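Local coordinates for major royal jelly protein 1 (Apis mellifera, PDB 5YYL) that is the most abundant protein of royal jelly, probably serves a nutritional role in larval food, and binds the sterol 24-methylenecholesterol, at residues A[136-141]-A[203-208]; A[189-194]-A[261-266]; A[312-317]-A[416-421]. One frame throughout, in Å; residues are numbered along the deposited sequence.

Interaction 1 of 3, residues A[136-141]-A[203-208]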
loop_
_atom_site.group_PDB
_atom_site.type_symbol
_atom_site.label_atom_id
_atom_site.label_comp_id
_atom_site.label_asym_id
_atom_site.label_seq_id
_atom_site.Cartn_x
_atom_site.Cartn_y
_atom_site.Cartn_z
ATOM N N TRP A 136 36.367 -11.139 -3.116
ATOM C CA TRP A 136 37.799 -11.438 -3.208
ATOM C C TRP A 136 38.349 -11.617 -1.817
ATOM O O TRP A 136 38.033 -10.820 -0.939
ATOM C CB TRP A 136 38.545 -10.310 -3.910
ATOM C CG TRP A 136 38.075 -10.095 -5.292
ATOM C CD1 TRP A 136 36.968 -9.404 -5.677
ATOM C CD2 TRP A 136 38.691 -10.571 -6.492
ATOM N NE1 TRP A 136 36.852 -9.410 -7.047
ATOM C CE2 TRP A 136 37.896 -10.121 -7.575
ATOM C CE3 TRP A 136 39.845 -11.320 -6.763
ATOM C CZ2 TRP A 136 38.218 -10.399 -8.912
ATOM C CZ3 TRP A 136 40.167 -11.600 -8.086
ATOM C CH2 TRP A 136 39.349 -11.148 -9.145
ATOM N N VAL A 137 39.152 -12.662 -1.614
ATOM C CA VAL A 137 39.760 -12.950 -0.300
ATOM C C VAL A 137 41.271 -13.096 -0.406
ATOM O O VAL A 137 41.762 -13.871 -1.209
ATOM C CB VAL A 137 39.210 -14.241 0.322
ATOM C CG1 VAL A 137 39.778 -14.450 1.724
ATOM C CG2 VAL A 137 37.687 -14.205 0.351
ATOM N N LEU A 138 41.995 -12.356 0.430
ATOM C CA LEU A 138 43.454 -12.457 0.536
ATOM C C LEU A 138 43.787 -13.379 1.697
ATOM O O LEU A 138 43.782 -12.943 2.839
ATOM C CB LEU A 138 44.105 -11.061 0.725
ATOM C CG LEU A 138 45.644 -11.025 0.892
ATOM C CD1 LEU A 138 46.364 -11.433 -0.382
ATOM C CD2 LEU A 138 46.137 -9.660 1.320
ATOM N N ASP A 139 44.040 -14.651 1.393
ATOM C CA ASP A 139 44.565 -15.617 2.364
ATOM C C ASP A 139 46.081 -15.466 2.402
ATOM O O ASP A 139 46.744 -15.668 1.386
ATOM C CB ASP A 139 44.170 -17.054 1.974
ATOM C CG ASP A 139 44.775 -18.132 2.903
ATOM O OD1 ASP A 139 44.812 -19.312 2.472
ATOM O OD2 ASP A 139 45.174 -17.822 4.059
ATOM N N SER A 140 46.612 -15.112 3.570
ATOM C CA SER A 140 48.046 -14.894 3.722
ATOM C C SER A 140 48.815 -16.216 3.779
ATOM O O SER A 140 49.934 -16.331 3.258
ATOM C CB SER A 140 48.331 -14.064 4.968
ATOM O OG SER A 140 47.867 -14.695 6.136
ATOM N N GLY A 141 48.197 -17.217 4.406
ATOM C CA GLY A 141 48.852 -18.490 4.692
ATOM C C GLY A 141 49.565 -18.494 6.033
ATOM O O GLY A 141 50.158 -19.503 6.402
ATOM N N VAL A 203 43.971 -6.616 -9.112
ATOM C CA VAL A 203 44.084 -6.641 -7.644
ATOM C C VAL A 203 45.416 -6.013 -7.223
ATOM O O VAL A 203 46.355 -6.001 -7.997
ATOM C CB VAL A 203 43.916 -8.071 -7.105
ATOM C CG1 VAL A 203 44.168 -8.159 -5.616
ATOM C CG2 VAL A 203 42.509 -8.550 -7.399
ATOM N N TYR A 204 45.460 -5.448 -6.022
ATOM C CA TYR A 204 46.681 -4.877 -5.452
ATOM C C TYR A 204 46.865 -5.389 -4.036
ATOM O O TYR A 204 45.947 -5.276 -3.230
ATOM C CB TYR A 204 46.588 -3.358 -5.437
ATOM C CG TYR A 204 46.298 -2.767 -6.789
ATOM C CD1 TYR A 204 47.325 -2.484 -7.683
ATOM C CD2 TYR A 204 44.991 -2.495 -7.183
ATOM C CE1 TYR A 204 47.059 -1.935 -8.928
ATOM C CE2 TYR A 204 44.713 -1.954 -8.438
ATOM C CZ TYR A 204 45.752 -1.682 -9.300
ATOM O OH TYR A 204 45.495 -1.163 -10.531
ATOM N N ILE A 205 48.039 -5.950 -3.735
ATOM C CA ILE A 205 48.276 -6.597 -2.446
ATOM C C ILE A 205 49.541 -6.043 -1.790
ATOM O O ILE A 205 50.641 -6.258 -2.282
ATOM C CB ILE A 205 48.376 -8.127 -2.605
ATOM C CG1 ILE A 205 47.122 -8.668 -3.302
ATOM C CG2 ILE A 205 48.538 -8.809 -1.259
ATOM C CD1 ILE A 205 47.270 -10.073 -3.859
ATOM N N ALA A 206 49.377 -5.332 -0.675
ATOM C CA ALA A 206 50.524 -4.777 0.051
ATOM C C ALA A 206 51.125 -5.845 0.921
ATOM O O ALA A 206 50.390 -6.672 1.449
ATOM C CB ALA A 206 50.096 -3.613 0.911
ATOM N N ASP A 207 52.449 -5.803 1.081
ATOM C CA ASP A 207 53.212 -6.734 1.927
ATOM C C ASP A 207 53.993 -5.919 2.967
ATOM O O ASP A 207 55.086 -5.448 2.708
ATOM C CB ASP A 207 54.160 -7.562 1.032
ATOM C CG ASP A 207 55.158 -8.444 1.823
ATOM O OD1 ASP A 207 55.038 -8.603 3.068
ATOM O OD2 ASP A 207 56.088 -8.984 1.176
ATOM N N GLU A 208 53.423 -5.758 4.150
ATOM C CA GLU A 208 53.970 -4.841 5.140
ATOM C C GLU A 208 55.341 -5.273 5.664
ATOM O O GLU A 208 56.220 -4.414 5.869
ATOM C CB GLU A 208 52.972 -4.603 6.295
ATOM C CG GLU A 208 52.714 -5.748 7.277
ATOM C CD GLU A 208 51.578 -5.432 8.255
ATOM O OE1 GLU A 208 50.991 -6.384 8.808
ATOM O OE2 GLU A 208 51.248 -4.243 8.474
#
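Asp139, next along the strand from the Leu138 that packs on Ile205, has its OD2 gripped by two backbone amides, those of Gly141 and Ser123. The Gly141 N bond to Asp139 OD2 measures 3.1 Å and closes an Asx turn as the strand ends; the donor comes in from above the carboxylate plane, 62° out of it. OD1 of the same carboxylate accepts from Val122 N and forms a salt bridge with Lys153, so four groups hold the carboxylate, two on each oxygen, which probably offsets much of its negative charge.

Contact between the two segments is purely apolar. One methyl of Val203, CG2, sits over a face of the Trp136 indole, 4.2 Å from the centroid of the six-membered ring, in a CH-pi contact. It is displaced toward the rim, where CE3 and CZ3 are the nearest atoms, CE3 at 3.9 Å from Val203 CG2. The pyrrole nitrogen, NE1, donates to Asp130 OD2, which limits rotation of the ring.

The two strands, 134-139 and 201-207, are each the second strand of a four-stranded antiparallel sheet, and the sheets are successive blades of the beta-propeller. Their facing surfaces meet here at a backbone separation of 8.2 Å between Leu138 CA and Ile205 CA. Leu138 carries CG opposite its backbone N (chi1 178°), which extends the isobutyl group across the interface between the blades. Both its methyls straddle Ile205 CG2, with Leu138 CD1 at 3.5 Å from it, and CD1 also meets the Ile205 CD1 methyl at 3.8 Å. Ile170 lies against Leu138 as well, while Leu154 and Leu188 extend the apolar layer around Val203.

Interaction 2 of 3, residues A[189-194]-A[261-266]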
loop_
_atom_site.group_PDB
_atom_site.type_symbol
_atom_site.label_atom_id
_atom_site.label_comp_id
_atom_site.label_asym_id
_atom_site.label_seq_id
_atom_site.Cartn_x
_atom_site.Cartn_y
_atom_site.Cartn_z
ATOM N N ALA A 189 43.052 -4.379 -2.415
ATOM C CA ALA A 189 42.194 -3.448 -3.133
ATOM C C ALA A 189 41.957 -4.011 -4.512
ATOM O O ALA A 189 42.857 -4.600 -5.096
ATOM C CB ALA A 189 42.847 -2.093 -3.224
ATOM N N VAL A 190 40.747 -3.829 -5.034
ATOM C CA VAL A 190 40.353 -4.445 -6.287
ATOM C C VAL A 190 39.734 -3.417 -7.227
ATOM O O VAL A 190 38.925 -2.604 -6.813
ATOM C CB VAL A 190 39.360 -5.580 -6.005
ATOM C CG1 VAL A 190 38.938 -6.264 -7.302
ATOM C CG2 VAL A 190 39.968 -6.581 -5.024
ATOM N N GLN A 191 40.117 -3.482 -8.497
ATOM C CA GLN A 191 39.670 -2.553 -9.535
ATOM C C GLN A 191 38.953 -3.350 -10.634
ATOM O O GLN A 191 39.560 -3.754 -11.614
ATOM C CB GLN A 191 40.901 -1.805 -10.078
ATOM C CG GLN A 191 40.656 -0.515 -10.836
ATOM C CD GLN A 191 41.968 0.225 -11.075
ATOM O OE1 GLN A 191 42.947 -0.362 -11.548
ATOM N NE2 GLN A 191 42.003 1.513 -10.726
ATOM N N SER A 192 37.663 -3.614 -10.453
ATOM C CA SER A 192 36.867 -4.273 -11.496
ATOM C C SER A 192 36.642 -3.316 -12.677
ATOM O O SER A 192 35.724 -2.488 -12.649
ATOM C CB SER A 192 35.539 -4.784 -10.935
ATOM N N LEU A 193 37.510 -3.424 -13.690
ATOM C CA LEU A 193 37.418 -2.611 -14.909
ATOM C C LEU A 193 36.258 -3.065 -15.823
ATOM O O LEU A 193 35.530 -2.229 -16.361
ATOM C CB LEU A 193 38.751 -2.622 -15.675
ATOM N N ASP A 194 36.084 -4.378 -15.995
ATOM C CA ASP A 194 34.975 -4.921 -16.798
ATOM C C ASP A 194 34.463 -6.263 -16.261
ATOM O O ASP A 194 35.221 -7.243 -16.194
ATOM N N MET A 261 37.237 7.497 -8.103
ATOM C CA MET A 261 37.158 8.679 -8.977
ATOM C C MET A 261 38.492 9.028 -9.651
ATOM O O MET A 261 38.489 9.407 -10.810
ATOM C CB MET A 261 36.551 9.882 -8.205
ATOM C CG MET A 261 37.066 11.270 -8.598
ATOM S SD MET A 261 36.461 12.595 -7.511
ATOM C CE MET A 261 34.710 12.263 -7.448
ATOM N N THR A 262 39.612 8.922 -8.933
ATOM C CA THR A 262 40.936 9.292 -9.470
ATOM C C THR A 262 41.835 8.122 -9.874
ATOM O O THR A 262 42.860 8.344 -10.529
ATOM C CB THR A 262 41.734 10.159 -8.473
ATOM O OG1 THR A 262 42.187 9.356 -7.388
ATOM C CG2 THR A 262 40.883 11.294 -7.944
ATOM N N ASN A 263 41.493 6.901 -9.464
ATOM C CA ASN A 263 42.341 5.713 -9.669
ATOM C C ASN A 263 43.695 5.748 -8.930
ATOM O O ASN A 263 44.589 4.952 -9.228
ATOM C CB ASN A 263 42.552 5.427 -11.171
ATOM C CG ASN A 263 41.247 5.255 -11.915
ATOM O OD1 ASN A 263 40.798 4.135 -12.105
ATOM N ND2 ASN A 263 40.615 6.361 -12.314
ATOM N N ASN A 264 43.846 6.645 -7.959
ATOM C CA ASN A 264 45.025 6.632 -7.085
ATOM C C ASN A 264 44.859 5.559 -6.029
ATOM O O ASN A 264 43.838 5.516 -5.361
ATOM C CB ASN A 264 45.203 7.968 -6.403
ATOM C CG ASN A 264 45.459 9.079 -7.376
ATOM O OD1 ASN A 264 46.159 8.906 -8.389
ATOM N ND2 ASN A 264 44.913 10.242 -7.071
ATOM N N LEU A 265 45.846 4.679 -5.914
ATOM C CA LEU A 265 45.928 3.727 -4.811
ATOM C C LEU A 265 46.727 4.390 -3.689
ATOM O O LEU A 265 47.962 4.428 -3.724
ATOM C CB LEU A 265 46.610 2.439 -5.274
ATOM C CG LEU A 265 46.894 1.381 -4.219
ATOM C CD1 LEU A 265 45.581 0.865 -3.654
ATOM C CD2 LEU A 265 47.715 0.272 -4.844
ATOM N N TYR A 266 46.009 4.943 -2.708
ATOM C CA TYR A 266 46.633 5.572 -1.535
ATOM C C TYR A 266 47.158 4.502 -0.600
ATOM O O TYR A 266 46.577 3.427 -0.526
ATOM C CB TYR A 266 45.651 6.475 -0.796
ATOM C CG TYR A 266 45.190 7.644 -1.623
ATOM C CD1 TYR A 266 45.910 8.836 -1.650
ATOM C CD2 TYR A 266 44.036 7.558 -2.375
ATOM C CE1 TYR A 266 45.495 9.910 -2.425
ATOM C CE2 TYR A 266 43.598 8.618 -3.136
ATOM C CZ TYR A 266 44.323 9.790 -3.162
ATOM O OH TYR A 266 43.882 10.833 -3.938
#
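Two side-chain amides, those of Gln191 and Asn263, come close without bonding: Gln191 NE2 lies 3.2 Å from Asn263 OD1, yet the angle is too poor for a hydrogen bond. The side chains meet at about a right angle, with their amide planes turned 50° apart. They reach each other between neighbouring blades of the beta-propeller, from the first strand of one, 185-192, to the turn that leads into the second strand of the next, 264-269.

Gln191 is oriented by partners outside the two segments. Its OE1 bonds to the hydroxyl of Tyr204 and its NE2 to that of Thr280, so both ends of the amide are engaged and its rotation is fixed. Its CG lies opposite the backbone N (chi1 -162°) and the chain continues extended, which carries the amide out of its own sheet to the other blade. Thr280 OG1 also bonds to Asn263 O, so one hydroxyl links the glutamine to the backbone of the turn opposite.

Deeper in the interface the polar meeting gives way to an apolar one. Ala189 CB points at Leu265 and touches its CD1 at 4.1 Å, the sole close contact of that pair; Tyr204 and Met256 also pack on Leu265. The CA atoms of Ala189 and Leu265 are 8.3 Å apart, and the short alanine leaves Leu265 CD1 to make the contact.

The turn is also held from outside: Glu332 OE2 bonds to the hydroxyls of Thr262 and of Tyr266 in the strand that follows. Thr262 OG1 also accepts from Asn264 N at 3.2 Å, with an N-H...O angle of 160°, closing an ST turn just where the strand begins.

Interaction 3 of 3, residues A[312-317]-A[416-421]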
loop_
_atom_site.group_PDB
_atom_site.type_symbol
_atom_site.label_atom_id
_atom_site.label_comp_id
_atom_site.label_asym_id
_atom_site.label_seq_id
_atom_site.Cartn_x
_atom_site.Cartn_y
_atom_site.Cartn_z
ATOM N N SER A 312 35.666 7.262 -0.653
ATOM C CA SER A 312 34.284 7.275 -1.142
ATOM C C SER A 312 34.292 7.367 -2.659
ATOM O O SER A 312 35.266 7.847 -3.243
ATOM C CB SER A 312 33.538 8.471 -0.557
ATOM O OG SER A 312 34.229 9.684 -0.832
ATOM N N LYS A 313 33.212 6.924 -3.302
ATOM C CA LYS A 313 33.015 7.184 -4.741
ATOM C C LYS A 313 33.126 8.691 -5.017
ATOM O O LYS A 313 33.720 9.095 -6.014
ATOM C CB LYS A 313 31.643 6.674 -5.237
ATOM C CG LYS A 313 31.423 5.159 -5.204
ATOM N N SER A 314 32.599 9.503 -4.096
ATOM C CA SER A 314 32.657 10.977 -4.203
ATOM C C SER A 314 34.044 11.654 -3.989
ATOM O O SER A 314 34.155 12.884 -4.097
ATOM C CB SER A 314 31.631 11.589 -3.239
ATOM O OG SER A 314 31.872 11.171 -1.909
ATOM N N GLY A 315 35.083 10.876 -3.686
ATOM C CA GLY A 315 36.460 11.389 -3.655
ATOM C C GLY A 315 36.964 11.850 -2.292
ATOM O O GLY A 315 37.934 12.591 -2.235
ATOM N N VAL A 316 36.327 11.410 -1.201
ATOM C CA VAL A 316 36.788 11.706 0.159
ATOM C C VAL A 316 37.582 10.515 0.705
ATOM O O VAL A 316 37.055 9.392 0.768
ATOM C CB VAL A 316 35.606 11.957 1.101
ATOM C CG1 VAL A 316 36.100 12.401 2.472
ATOM C CG2 VAL A 316 34.663 12.999 0.496
ATOM N N LEU A 317 38.841 10.754 1.087
ATOM C CA LEU A 317 39.713 9.728 1.696
ATOM C C LEU A 317 39.567 9.789 3.209
ATOM O O LEU A 317 39.789 10.839 3.803
ATOM C CB LEU A 317 41.185 9.967 1.360
ATOM C CG LEU A 317 42.248 9.111 2.094
ATOM C CD1 LEU A 317 42.438 7.747 1.440
ATOM C CD2 LEU A 317 43.595 9.831 2.197
ATOM N N CYS A 416 36.604 18.680 4.350
ATOM C CA CYS A 416 36.429 17.427 3.604
ATOM C C CYS A 416 35.213 17.352 2.691
ATOM O O CYS A 416 35.193 16.502 1.800
ATOM C CB CYS A 416 36.376 16.255 4.581
ATOM S SG CYS A 416 37.945 15.974 5.442
ATOM N N GLU A 417 34.211 18.214 2.878
ATOM C CA GLU A 417 32.940 18.056 2.143
ATOM C C GLU A 417 33.065 18.314 0.652
ATOM O O GLU A 417 33.962 19.028 0.206
ATOM C CB GLU A 417 31.824 18.933 2.712
ATOM C CG GLU A 417 31.857 20.410 2.380
ATOM C CD GLU A 417 30.647 21.150 2.961
ATOM O OE1 GLU A 417 29.485 20.742 2.692
ATOM O OE2 GLU A 417 30.844 22.157 3.672
ATOM N N ASN A 418 32.168 17.691 -0.103
ATOM C CA ASN A 418 31.946 18.042 -1.501
ATOM C C ASN A 418 30.837 19.108 -1.539
ATOM O O ASN A 418 29.971 19.147 -0.658
ATOM C CB ASN A 418 31.539 16.819 -2.324
ATOM C CG ASN A 418 32.690 15.887 -2.570
ATOM O OD1 ASN A 418 33.686 16.271 -3.173
ATOM N ND2 ASN A 418 32.566 14.658 -2.106
ATOM N N PRO A 419 30.847 19.970 -2.566
ATOM C CA PRO A 419 29.893 21.080 -2.601
ATOM C C PRO A 419 28.443 20.606 -2.669
ATOM O O PRO A 419 28.109 19.778 -3.518
ATOM C CB PRO A 419 30.280 21.837 -3.882
ATOM C CG PRO A 419 31.643 21.338 -4.260
ATOM C CD PRO A 419 31.661 19.917 -3.794
ATOM N N ASP A 420 27.607 21.129 -1.774
ATOM C CA ASP A 420 26.205 20.719 -1.652
ATOM C C ASP A 420 25.285 21.539 -2.558
ATOM O O ASP A 420 25.213 22.763 -2.408
ATOM C CB ASP A 420 25.735 20.864 -0.196
ATOM N N ASN A 421 24.622 20.863 -3.501
ATOM C CA ASN A 421 23.502 21.439 -4.269
ATOM C C ASN A 421 22.202 21.194 -3.479
ATOM O O ASN A 421 21.696 20.074 -3.440
ATOM C CB ASN A 421 23.407 20.821 -5.682
ATOM C CG ASN A 421 24.705 20.936 -6.468
#
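Asn418 reaches from a loop toward the Ser314 turn, and its CB merely carries the amide there: CG lies opposite the carbonyl carbon and beside the backbone N (chi1 -73°). CG itself comes within 3.7 Å of Ser314 O. Of the two tip atoms, OD1 accepts from Asn331 ND2, the stronger polar bond of this side chain. ND2 donates to Ser314 O, a weak hydrogen bond of 3.1 Å, bent to 134° at the hydrogen. The same ND2 rests on the Ser314 side chain, 3.4 Å from CB of that serine, and on a valine methyl, 3.7 Å from Val316 CG2.

The accepting carbonyl belongs to a type I beta turn from Ser312 to Gly315, which joins two antiparallel strands, 306-311 and 316-321, of one beta-propeller blade. Ser312 OG accepts from Val316 N at 2.7 Å and donates to Ser314 OG, which in turn bonds to Glu376. These hydroxyl bonds hold the turn independently of the loop.

The side chains of Val316 and Asn418 run past each other in opposite directions. Val316 CG2 meets the amide and Cys416 O, while its CG1 lies 4.4 Å from Cys416 CB, a looser contact; the valine also packs on Ile411 of helix 407-411. Cys416 forms a disulfide with Cys329 on the adjoining strand 326-331, and its carbonyl oxygen accepts from Asn331 ND2, the same group that bonds to Asn418 OD1.

Overall arrangement
Interactions 1 and 2 share a blade: strands 185-192 and 201-207 are neighbours in one sheet, joined by the hydrogen bond of Tyr204 N to Ala189 O at 2.9 Å, so that this blade meets the preceding one in interaction 1 and the following one in interaction 2. Their centres are about 15 Å apart. Interaction 3 lies further round, about 17 Å from interaction 2 between centres; Met261 CE reaches Ser314 O at 3.5 Å, and Tyr266 packs on Leu317. Interactions 1 and 3 do not touch, their nearest atoms being about 14 Å apart. All three lie away from the sterol pocket of Pro364, Val366, Ile373 and Ile430, although segment 416-421 leads toward strand 426-430.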